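Local coordinates for protein BexL (Amycolatopsis orientalis, PDB 4XRW) that probably acts as a di-domain aromatase/cyclase, cyclising and dehydrating a polyketide chain in the type II polyketide synthase pathway to BE-7585A, at residues A195-D209 with L217-G229. Residues are numbered along the deposited sequence; the frame is centred on the assembly and turned at random.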
ATOM      1  N   ALA A 195       2.455 -15.275  11.440  1.00 20.91           N
ATOM      2  CA  ALA A 195       2.111 -14.320  12.468  1.00 18.42           C
ATOM      3  C   ALA A 195       1.075 -14.867  13.446  1.00 19.39           C
ATOM      4  O   ALA A 195       0.924 -14.337  14.536  1.00 19.89           O
ATOM      5  CB  ALA A 195       1.619 -12.997  11.833  1.00 20.79           C
ATOM      6  N   ALA A 196       0.419 -15.968  13.095  1.00 19.40           N
ATOM      7  CA  ALA A 196      -0.523 -16.594  14.010  1.00 22.33           C
ATOM      8  C   ALA A 196       0.170 -17.007  15.295  1.00 25.47           C
ATOM      9  O   ALA A 196      -0.467 -17.110  16.334  1.00 26.50           O
ATOM     10  CB  ALA A 196      -1.193 -17.790  13.348  1.00 24.39           C
ATOM     11  N   LEU A 197       1.488 -17.220  15.214  1.00 22.23           N
ATOM     12  CA  LEU A 197       2.283 -17.664  16.360  1.00 22.71           C
ATOM     13  C   LEU A 197       2.847 -16.522  17.194  1.00 23.18           C
ATOM     14  O   LEU A 197       3.540 -16.752  18.197  1.00 21.55           O
ATOM     15  CB  LEU A 197       3.424 -18.553  15.853  1.00 23.17           C
ATOM     16  CG  LEU A 197       3.011 -19.792  15.038  1.00 26.75           C
ATOM     17  CD1 LEU A 197       4.229 -20.541  14.569  1.00 27.21           C
ATOM     18  CD2 LEU A 197       2.096 -20.752  15.843  1.00 28.97           C
ATOM     19  N   TRP A 198       2.603 -15.278  16.781  1.00 19.21           N
ATOM     20  CA  TRP A 198       3.190 -14.140  17.480  1.00 20.05           C
ATOM     21  C   TRP A 198       2.655 -13.905  18.887  1.00 20.58           C
ATOM     22  O   TRP A 198       3.330 -13.275  19.683  1.00 23.66           O
ATOM     23  CB  TRP A 198       3.008 -12.858  16.656  1.00 17.83           C
ATOM     24  CG  TRP A 198       3.881 -12.727  15.473  1.00 16.45           C
ATOM     25  CD1 TRP A 198       4.818 -13.606  15.018  1.00 17.80           C
ATOM     26  CD2 TRP A 198       3.895 -11.628  14.558  1.00 19.15           C
ATOM     27  NE1 TRP A 198       5.427 -13.124  13.890  1.00 21.11           N
ATOM     28  CE2 TRP A 198       4.889 -11.907  13.583  1.00 20.57           C
ATOM     29  CE3 TRP A 198       3.177 -10.436  14.474  1.00 23.48           C
ATOM     30  CZ2 TRP A 198       5.180 -11.041  12.554  1.00 23.20           C
ATOM     31  CZ3 TRP A 198       3.471  -9.568  13.435  1.00 21.99           C
ATOM     32  CH2 TRP A 198       4.454  -9.886  12.480  1.00 25.67           C
ATOM     33  N   ALA A 199       1.452 -14.394  19.219  1.00 21.60           N
ATOM     34  CA  ALA A 199       0.975 -14.220  20.583  1.00 24.44           C
ATOM     35  C   ALA A 199       1.825 -15.055  21.558  1.00 26.37           C
ATOM     36  O   ALA A 199       1.896 -14.717  22.728  1.00 34.79           O
ATOM     37  CB  ALA A 199      -0.493 -14.592  20.715  1.00 27.77           C
ATOM     38  N   GLU A 200       2.474 -16.107  21.071  1.00 23.22           N
ATOM     39  CA  GLU A 200       3.325 -16.941  21.939  1.00 29.52           C
ATOM     40  C   GLU A 200       4.809 -16.581  21.789  1.00 28.19           C
ATOM     41  O   GLU A 200       5.631 -16.958  22.635  1.00 30.69           O
ATOM     42  CB  GLU A 200       3.061 -18.436  21.672  1.00 28.48           C
ATOM     43  CG  GLU A 200       3.708 -19.051  20.462  1.00 43.62           C
ATOM     44  CD  GLU A 200       2.830 -20.119  19.745  1.00 55.71           C
ATOM     45  OE1 GLU A 200       3.359 -21.230  19.456  1.00 52.04           O
ATOM     46  OE2 GLU A 200       1.634 -19.843  19.441  1.00 47.29           O
ATOM     47  N   ARG A 201       5.154 -15.803  20.763  1.00 22.96           N
ATOM     48  CA  ARG A 201       6.576 -15.527  20.436  1.00 25.45           C
ATOM     49  C   ARG A 201       7.012 -14.088  20.638  1.00 30.41           C
ATOM     50  O   ARG A 201       8.217 -13.823  20.691  1.00 27.57           O
ATOM     51  CB  ARG A 201       6.886 -15.921  18.993  1.00 21.94           C
ATOM     52  CG  ARG A 201       6.724 -17.391  18.700  1.00 27.09           C
ATOM     53  CD  ARG A 201       6.878 -17.691  17.264  1.00 25.90           C
ATOM     54  NE  ARG A 201       7.032 -19.119  17.051  1.00 25.80           N
ATOM     55  CZ  ARG A 201       7.406 -19.688  15.905  1.00 27.14           C
ATOM     56  NH1 ARG A 201       7.643 -18.958  14.819  1.00 24.92           N
ATOM     57  NH2 ARG A 201       7.553 -20.999  15.844  1.00 28.95           N
ATOM     58  N   LEU A 202       6.065 -13.154  20.745  1.00 23.21           N
ATOM     59  CA  LEU A 202       6.398 -11.764  20.918  1.00 20.52           C
ATOM     60  C   LEU A 202       5.746 -11.185  22.173  1.00 25.56           C
ATOM     61  O   LEU A 202       4.568 -11.427  22.430  1.00 29.56           O
ATOM     62  CB  LEU A 202       5.981 -10.940  19.692  1.00 21.91           C
ATOM     63  CG  LEU A 202       6.597 -11.323  18.347  1.00 22.01           C
ATOM     64  CD1 LEU A 202       5.959 -10.476  17.256  1.00 20.04           C
ATOM     65  CD2 LEU A 202       8.104 -11.164  18.289  1.00 19.56           C
ATOM     66  N   PRO A 203       6.514 -10.444  22.974  1.00 25.27           N
ATOM     67  CA  PRO A 203       5.939 -10.088  24.288  1.00 26.42           C
ATOM     68  C   PRO A 203       4.845  -9.010  24.235  1.00 31.87           C
ATOM     69  O   PRO A 203       4.029  -8.919  25.143  1.00 38.89           O
ATOM     70  CB  PRO A 203       7.150  -9.587  25.084  1.00 29.56           C
ATOM     71  CG  PRO A 203       8.214  -9.288  24.081  1.00 33.44           C
ATOM     72  CD  PRO A 203       7.961 -10.163  22.894  1.00 29.08           C
ATOM     73  N   HIS A 204       4.853  -8.194  23.198  1.00 30.04           N
ATOM     74  CA  HIS A 204       3.900  -7.090  23.097  1.00 33.13           C
ATOM     75  C   HIS A 204       2.555  -7.526  22.444  1.00 29.59           C
ATOM     76  O   HIS A 204       1.586  -6.757  22.418  1.00 29.91           O
ATOM     77  CB  HIS A 204       4.546  -5.911  22.328  1.00 40.90           C
ATOM     78  CG  HIS A 204       5.209  -6.280  21.022  1.00 45.19           C
ATOM     79  ND1 HIS A 204       4.618  -6.032  19.799  1.00 42.54           N
ATOM     80  CD2 HIS A 204       6.422  -6.837  20.746  1.00 28.37           C
ATOM     81  CE1 HIS A 204       5.422  -6.438  18.829  1.00 35.04           C
ATOM     82  NE2 HIS A 204       6.525  -6.919  19.375  1.00 41.26           N
ATOM     83  N   VAL A 205       2.485  -8.762  21.972  1.00 22.58           N
ATOM     84  CA  VAL A 205       1.296  -9.289  21.259  1.00 20.84           C
ATOM     85  C   VAL A 205       0.464 -10.214  22.144  1.00 26.14           C
ATOM     86  O   VAL A 205       0.933 -11.261  22.596  1.00 25.79           O
ATOM     87  CB  VAL A 205       1.728 -10.042  19.975  1.00 20.46           C
ATOM     88  CG1 VAL A 205       0.493 -10.642  19.231  1.00 22.36           C
ATOM     89  CG2 VAL A 205       2.498  -9.124  19.094  1.00 23.46           C
ATOM     90  N   SER A 206      -0.772  -9.826  22.445  1.00 20.37           N
ATOM     91  CA  SER A 206      -1.620 -10.648  23.327  1.00 21.79           C
ATOM     92  C   SER A 206      -2.550 -11.589  22.605  1.00 25.04           C
ATOM     93  O   SER A 206      -2.990 -12.577  23.165  1.00 22.77           O
ATOM     94  CB  SER A 206      -2.458  -9.745  24.241  1.00 24.18           C
ATOM     95  OG  SER A 206      -3.208  -8.886  23.438  1.00 29.31           O
ATOM     96  N   SER A 207      -2.856 -11.306  21.346  1.00 21.08           N
ATOM     97  CA  SER A 207      -3.789 -12.132  20.599  1.00 19.21           C
ATOM     98  C   SER A 207      -3.654 -11.813  19.120  1.00 19.65           C
ATOM     99  O   SER A 207      -3.334 -10.654  18.787  1.00 19.47           O
ATOM    100  CB  SER A 207      -5.212 -11.854  21.076  1.00 23.59           C
ATOM    101  OG  SER A 207      -6.157 -12.720  20.474  1.00 33.37           O
ATOM    102  N   VAL A 208      -3.848 -12.823  18.265  1.00 21.11           N
ATOM    103  CA  VAL A 208      -3.749 -12.672  16.798  1.00 18.91           C
ATOM    104  C   VAL A 208      -4.908 -13.352  16.122  1.00 21.37           C
ATOM    105  O   VAL A 208      -5.359 -14.452  16.517  1.00 22.64           O
ATOM    106  CB  VAL A 208      -2.404 -13.246  16.243  1.00 18.26           C
ATOM    107  CG1 VAL A 208      -2.324 -13.165  14.710  1.00 19.05           C
ATOM    108  CG2 VAL A 208      -1.247 -12.501  16.845  1.00 23.85           C
ATOM    109  N   ASP A 209      -5.403 -12.681  15.075  1.00 20.33           N
ATOM    110  CA  ASP A 209      -6.510 -13.146  14.249  1.00 19.42           C
ATOM    111  C   ASP A 209      -6.001 -13.015  12.825  1.00 21.55           C
ATOM    112  O   ASP A 209      -6.124 -11.939  12.212  1.00 23.31           O
ATOM    113  CB  ASP A 209      -7.771 -12.309  14.568  1.00 23.54           C
ATOM    114  CG  ASP A 209      -8.942 -12.552  13.629  1.00 35.31           C
ATOM    115  OD1 ASP A 209      -8.936 -13.542  12.863  1.00 32.20           O
ATOM    116  OD2 ASP A 209      -9.889 -11.706  13.684  1.00 34.91           O
ATOM    117  N   LEU A 217      -1.572 -14.056   0.736  1.00 24.25           N
ATOM    118  CA  LEU A 217      -2.336 -12.839   0.953  1.00 20.14           C
ATOM    119  C   LEU A 217      -2.966 -12.959   2.326  1.00 21.25           C
ATOM    120  O   LEU A 217      -3.784 -13.842   2.552  1.00 27.70           O
ATOM    121  CB  LEU A 217      -3.386 -12.661  -0.143  1.00 29.14           C
ATOM    122  CG  LEU A 217      -4.154 -11.347  -0.167  1.00 21.08           C
ATOM    123  CD1 LEU A 217      -3.280 -10.141  -0.108  1.00 22.53           C
ATOM    124  CD2 LEU A 217      -5.001 -11.299  -1.473  1.00 22.35           C
ATOM    125  N   GLN A 218      -2.582 -12.081   3.247  1.00 16.16           N
ATOM    126  CA  GLN A 218      -2.986 -12.199   4.646  1.00 16.65           C
ATOM    127  C   GLN A 218      -3.737 -10.947   5.124  1.00 16.47           C
ATOM    128  O   GLN A 218      -3.356  -9.820   4.724  1.00 16.12           O
ATOM    129  CB  GLN A 218      -1.759 -12.392   5.521  1.00 16.61           C
ATOM    130  CG  GLN A 218      -0.946 -13.627   5.272  1.00 17.53           C
ATOM    131  CD  GLN A 218       0.278 -13.692   6.152  1.00 20.03           C
ATOM    132  OE1 GLN A 218       0.833 -12.670   6.535  1.00 20.26           O
ATOM    133  NE2 GLN A 218       0.687 -14.898   6.501  1.00 22.78           N
ATOM    134  N   VAL A 219      -4.764 -11.146   5.969  1.00 15.39           N
ATOM    135  CA  VAL A 219      -5.374 -10.077   6.714  1.00 16.25           C
ATOM    136  C   VAL A 219      -4.977 -10.344   8.160  1.00 16.49           C
ATOM    137  O   VAL A 219      -5.378 -11.334   8.758  1.00 19.42           O
ATOM    138  CB  VAL A 219      -6.895 -10.014   6.530  1.00 18.77           C
ATOM    139  CG1 VAL A 219      -7.462  -8.887   7.363  1.00 18.37           C
ATOM    140  CG2 VAL A 219      -7.214  -9.825   5.055  1.00 20.29           C
ATOM    141  N   LEU A 220      -4.108  -9.494   8.668  1.00 17.44           N
ATOM    142  CA  LEU A 220      -3.523  -9.703  10.003  1.00 15.74           C
ATOM    143  C   LEU A 220      -4.155  -8.725  10.948  1.00 18.41           C
ATOM    144  O   LEU A 220      -3.980  -7.526  10.819  1.00 20.12           O
ATOM    145  CB  LEU A 220      -2.010  -9.544   9.943  1.00 16.49           C
ATOM    146  CG  LEU A 220      -1.269  -9.594  11.270  1.00 18.05           C
ATOM    147  CD1 LEU A 220      -1.568 -10.912  11.988  1.00 21.91           C
ATOM    148  CD2 LEU A 220       0.227  -9.429  10.956  1.00 21.82           C
ATOM    149  N   ARG A 221      -4.949  -9.249  11.875  1.00 14.74           N
ATOM    150  CA  ARG A 221      -5.466  -8.471  12.957  1.00 14.27           C
ATOM    151  C   ARG A 221      -4.787  -8.905  14.225  1.00 17.73           C
ATOM    152  O   ARG A 221      -4.668 -10.108  14.487  1.00 21.20           O
ATOM    153  CB  ARG A 221      -6.972  -8.617  13.079  1.00 19.85           C
ATOM    154  CG  ARG A 221      -7.682  -8.096  11.875  1.00 22.26           C
ATOM    155  CD  ARG A 221      -9.194  -8.363  11.997  1.00 22.61           C
ATOM    156  NE  ARG A 221      -9.804  -7.594  13.090  1.00 23.87           N
ATOM    157  CZ  ARG A 221     -10.349  -6.374  12.949  1.00 20.66           C
ATOM    158  NH1 ARG A 221     -10.356  -5.761  11.781  1.00 23.70           N
ATOM    159  NH2 ARG A 221     -10.890  -5.774  13.987  1.00 22.42           N
ATOM    160  N   MET A 222      -4.292  -7.937  14.972  1.00 17.54           N
ATOM    161  CA  MET A 222      -3.624  -8.308  16.222  1.00 19.77           C
ATOM    162  C   MET A 222      -3.832  -7.320  17.329  1.00 18.96           C
ATOM    163  O   MET A 222      -4.076  -6.152  17.098  1.00 17.89           O
ATOM    164  CB  MET A 222      -2.146  -8.539  15.979  1.00 21.53           C
ATOM    165  CG  MET A 222      -1.397  -7.447  15.379  1.00 28.57           C
ATOM    166  SD  MET A 222       0.256  -8.085  14.957  1.00 34.14           S
ATOM    167  CE  MET A 222       1.265  -7.129  16.070  1.00 37.11           C
ATOM    168  N   ASP A 223      -3.802  -7.871  18.543  1.00 18.70           N
ATOM    169  CA  ASP A 223      -3.906  -7.144  19.784  1.00 19.24           C
ATOM    170  C   ASP A 223      -2.540  -6.934  20.381  1.00 20.13           C
ATOM    171  O   ASP A 223      -1.771  -7.901  20.556  1.00 21.56           O
ATOM    172  CB  ASP A 223      -4.753  -7.916  20.782  1.00 21.62           C
ATOM    173  CG  ASP A 223      -6.225  -7.821  20.511  1.00 29.57           C
ATOM    174  OD1 ASP A 223      -6.648  -7.246  19.472  1.00 28.05           O
ATOM    175  OD2 ASP A 223      -6.969  -8.350  21.344  1.00 28.67           O
ATOM    176  N   THR A 224      -2.225  -5.688  20.669  1.00 21.13           N
ATOM    177  CA  THR A 224      -0.922  -5.346  21.216  1.00 23.03           C
ATOM    178  C   THR A 224      -1.061  -4.461  22.444  1.00 26.80           C
ATOM    179  O   THR A 224      -2.085  -3.824  22.633  1.00 22.64           O
ATOM    180  CB  THR A 224      -0.075  -4.614  20.221  1.00 26.77           C
ATOM    181  OG1 THR A 224      -0.802  -3.474  19.748  1.00 28.52           O
ATOM    182  CG2 THR A 224       0.248  -5.512  19.059  1.00 29.01           C
ATOM    183  N   ARG A 225      -0.014  -4.443  23.266  1.00 26.01           N
ATOM    184  CA  ARG A 225       0.082  -3.465  24.342  1.00 28.26           C
ATOM    185  C   ARG A 225       1.275  -2.581  24.076  1.00 33.29           C
ATOM    186  O   ARG A 225       2.373  -3.081  23.862  1.00 30.75           O
ATOM    187  CB  ARG A 225       0.229  -4.143  25.697  1.00 32.50           C
ATOM    188  CG  ARG A 225       0.393  -3.105  26.818  1.00 38.01           C
ATOM    189  CD  ARG A 225       0.733  -3.728  28.148  1.00 39.61           C
ATOM    190  NE  ARG A 225      -0.448  -3.924  28.973  1.00 38.21           N
ATOM    191  CZ  ARG A 225      -0.848  -5.094  29.464  1.00 40.00           C
ATOM    192  NH1 ARG A 225      -0.173  -6.216  29.209  1.00 44.31           N
ATOM    193  NH2 ARG A 225      -1.934  -5.143  30.227  1.00 34.94           N
ATOM    194  N   ALA A 226       1.068  -1.267  24.139  1.00 31.09           N
ATOM    195  CA  ALA A 226       2.116  -0.315  23.831  1.00 34.84           C
ATOM    196  C   ALA A 226       2.879   0.064  25.103  1.00 40.27           C
ATOM    197  O   ALA A 226       2.472  -0.288  26.220  1.00 42.32           O
ATOM    198  CB  ALA A 226       1.527   0.917  23.169  1.00 40.90           C
ATOM    199  N   LYS A 227       3.981   0.784  24.922  1.00 45.17           N
ATOM    200  CA  LYS A 227       4.830   1.205  26.039  1.00 50.06           C
ATOM    201  C   LYS A 227       4.061   2.021  27.094  1.00 47.06           C
ATOM    202  O   LYS A 227       4.230   1.815  28.297  1.00 41.26           O
ATOM    203  CB  LYS A 227       6.006   2.028  25.518  1.00 62.10           C
ATOM    204  CG  LYS A 227       7.203   1.214  25.048  1.00 68.39           C
ATOM    205  CD  LYS A 227       8.471   2.050  25.192  1.00 69.80           C
ATOM    206  CE  LYS A 227       8.596   2.594  26.620  1.00 63.23           C
ATOM    207  NZ  LYS A 227       9.717   3.574  26.782  1.00 68.45           N
ATOM    208  N   ASP A 228       3.202   2.926  26.637  1.00 42.98           N
ATOM    209  CA  ASP A 228       2.469   3.806  27.546  1.00 37.96           C
ATOM    210  C   ASP A 228       1.253   3.147  28.202  1.00 40.65           C
ATOM    211  O   ASP A 228       0.455   3.818  28.862  1.00 38.21           O
ATOM    212  CB  ASP A 228       2.045   5.071  26.801  1.00 46.26           C
ATOM    213  CG  ASP A 228       1.046   4.809  25.677  1.00 50.78           C
ATOM    214  OD1 ASP A 228       0.506   3.681  25.561  1.00 47.91           O
ATOM    215  OD2 ASP A 228       0.777   5.765  24.913  1.00 57.27           O
ATOM    216  N   GLY A 229       1.113   1.837  28.030  1.00 32.65           N
ATOM    217  CA  GLY A 229       0.069   1.091  28.693  1.00 31.14           C
ATOM    218  C   GLY A 229      -1.241   1.099  27.932  1.00 30.00           C
ATOM    219  O   GLY A 229      -2.230   0.535  28.379  1.00 33.16           O
TER
HETATM  220  O   HOH W   1      -5.891  -9.220  23.545  1.00 23.02           O
HETATM  221  O   HOH W   2      -9.495  -9.051  15.711  1.00 35.16           O
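Met222 brings its sulfur to the rim of the Trp198 indole, SD lying 3.8 Å from CE3 and near the ring plane, an edge-on Met-aromatic contact. Its CG sits between the backbone N and the carbonyl carbon (chi1 56°), and a bend at chi3 turns CE back onto Val205 CG2. Methionine suits this place because one flexible chain serves both an aromatic edge and a methyl of a beta-branched valine. The indole itself is sandwiched: Ala195 CB lies over the centre of one face and Leu202 CD1 covers the other nearer the rim, while NE1 is bonded to the carbonyl of Phe191. Leu220 fits beside it, CD1 3.6 Å from Val208 CG1 and CD2 4.1 Å from Trp198 CZ3. Were Trp198 an alanine, Met222 SD and Leu220 CD2 would probably lose their aromatic neighbour, and a gap is likely to open between helix 198-201 and the sheet.

Val205, Val208, Met222 and Thr224 share one sheet face; Ser207, Asp209, Arg221 and Asp223 take the opposite one, partly exposed, where polar groups meet water and charged neighbours. Asp209 and Arg221 run side by side, OD2 4.2 Å from NE, too far for a salt bridge; a water accepts from Arg221 NE and donates weakly to Asp209 OD2, and their firmer partners are Arg211 and Glu235. Another water joins Ser206 OG to Asp223 OD2, while Asp223 OD1 bonds Thr233 OG1.

Asp223 N to Ser207 O is nearly straight (174°). The register slips by one between Val205 and Ser207, a beta bulge. This antiparallel hairpin forms one edge of the seven-stranded sheet of the second helix-grip domain.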